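Local coordinates for protein glucosidase (Croceicoccus marinus, PDB 5Z3K) that is a beta-glucosidase of glycoside hydrolase family 39, probably hydrolysing O-glycosidic bonds, at residues A[96-100]-A[101-105]. Residues are numbered along the deposited sequence; the frame is centred on the assembly and turned at random.
Sequences GQTRS and IGANI
Ala103 N donates to Thr98 O (3.2 Å) and Gly102 N to Arg99 O (3.0 Å), the paired backbone bonds of a Schellman motif that ends the helix; Gly102, at positive phi, is its C-prime residue. Arg99 reaches past this turn: bends at chi2 (-63°) and chi3 (-65°) fold the chain back, and NH1 donates a hydrogen bond to Ala103 O at 3.0 Å from above the carbonyl plane, 52° out of it and so not on a lone pair. NH2 donates to a water, which in turn gives a weak bond to Asn104 OD1. With an alanine here the guanidinium is gone, and Ala103 O is likely to lose its side-chain donor and the water its arginine partner. The Thr98 rotamer sends methyl CG2 to Ala103 CB and Ile105 CG1, each 3.7 Å away, while OG1, beside the backbone N, bonds back to Trp94 O. Ser100 OG likewise turns back into the helix, donating to Gln97 O (2.8 Å). Ile101 leans on Leu43, Trp46 and Arg47 of helix 43-48, and Thr98 also touches Val54 of strand 53-55. The turn thus links helix 89-100 to strand 104-109, the third strand of the eight-stranded parallel TIM barrel, where Asn104 pairs through its backbone with Thr52 and Val54.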
loop_
_atom_site.group_PDB
_atom_site.type_symbol
_atom_site.label_atom_id
_atom_site.label_comp_id
_atom_site.label_asym_id
_atom_site.label_seq_id
_atom_site.Cartn_x
_atom_site.Cartn_y
_atom_site.Cartn_z
ATOM N N GLY A 96 14.596 8.954 7.954
ATOM C CA GLY A 96 15.917 8.565 7.497
ATOM C C GLY A 96 15.993 7.097 7.123
ATOM O O GLY A 96 16.622 6.735 6.127
ATOM N N GLN A 97 15.331 6.234 7.899
ATOM C CA GLN A 97 15.299 4.814 7.553
ATOM C C GLN A 97 14.645 4.606 6.200
ATOM O O GLN A 97 15.149 3.847 5.361
ATOM C CB GLN A 97 14.542 4.014 8.614
ATOM C CG GLN A 97 15.276 3.879 9.949
ATOM C CD GLN A 97 14.378 3.343 11.047
ATOM O OE1 GLN A 97 13.219 2.986 10.802
ATOM N NE2 GLN A 97 14.904 3.289 12.274
ATOM N N THR A 98 13.521 5.280 5.972
ATOM C CA THR A 98 12.787 5.090 4.730
ATOM C C THR A 98 13.600 5.584 3.544
ATOM O O THR A 98 13.667 4.912 2.505
ATOM C CB THR A 98 11.437 5.806 4.813
ATOM O OG1 THR A 98 10.690 5.303 5.932
ATOM C CG2 THR A 98 10.644 5.588 3.531
ATOM N N ARG A 99 14.240 6.748 3.683
ATOM C CA ARG A 99 15.039 7.261 2.575
ATOM C C ARG A 99 16.266 6.390 2.310
ATOM O O ARG A 99 16.720 6.306 1.163
ATOM C CB ARG A 99 15.453 8.715 2.835
ATOM C CG ARG A 99 14.284 9.708 2.980
ATOM C CD ARG A 99 13.446 9.832 1.684
ATOM N NE ARG A 99 14.224 10.418 0.595
ATOM C CZ ARG A 99 13.968 10.229 -0.697
ATOM N NH1 ARG A 99 12.963 9.451 -1.076
ATOM N NH2 ARG A 99 14.727 10.808 -1.616
ATOM N N SER A 100 16.805 5.722 3.340
ATOM C CA SER A 100 18.008 4.925 3.153
ATOM C C SER A 100 17.768 3.690 2.288
ATOM O O SER A 100 18.727 3.148 1.737
ATOM C CB SER A 100 18.587 4.516 4.512
ATOM O OG SER A 100 17.878 3.419 5.052
ATOM N N ILE A 101 16.521 3.234 2.154
ATOM C CA ILE A 101 16.196 2.141 1.245
ATOM C C ILE A 101 15.603 2.651 -0.065
ATOM O O ILE A 101 15.123 1.854 -0.875
ATOM C CB ILE A 101 15.260 1.116 1.910
ATOM C CG1 ILE A 101 13.872 1.724 2.177
ATOM C CG2 ILE A 101 15.895 0.545 3.190
ATOM C CD1 ILE A 101 12.802 0.699 2.421
ATOM N N GLY A 102 15.636 3.965 -0.296
ATOM C CA GLY A 102 15.227 4.514 -1.574
ATOM C C GLY A 102 13.739 4.715 -1.732
ATOM O O GLY A 102 13.265 4.934 -2.852
ATOM N N ALA A 103 12.986 4.678 -0.643
ATOM C CA ALA A 103 11.543 4.841 -0.728
ATOM C C ALA A 103 11.121 6.294 -0.506
ATOM O O ALA A 103 11.763 7.055 0.230
ATOM C CB ALA A 103 10.850 3.931 0.281
ATOM N N ASN A 104 10.039 6.679 -1.171
ATOM C CA ASN A 104 9.408 7.966 -0.910
ATOM C C ASN A 104 8.465 7.861 0.288
ATOM O O ASN A 104 8.188 6.779 0.806
ATOM C CB ASN A 104 8.659 8.450 -2.148
ATOM C CG ASN A 104 9.590 9.042 -3.183
ATOM O OD1 ASN A 104 9.821 10.245 -3.209
ATOM N ND2 ASN A 104 10.131 8.198 -4.032
ATOM N N ILE A 105 7.957 9.005 0.734
ATOM C CA ILE A 105 7.154 9.051 1.949
ATOM C C ILE A 105 5.813 9.705 1.649
ATOM O O ILE A 105 5.746 10.715 0.934
ATOM C CB ILE A 105 7.902 9.774 3.087
ATOM C CG1 ILE A 105 9.144 8.957 3.464
ATOM C CG2 ILE A 105 7.013 9.926 4.311
ATOM C CD1 ILE A 105 10.150 9.691 4.341
HETATM O O HOH W 1 13.115 10.851 -4.031
#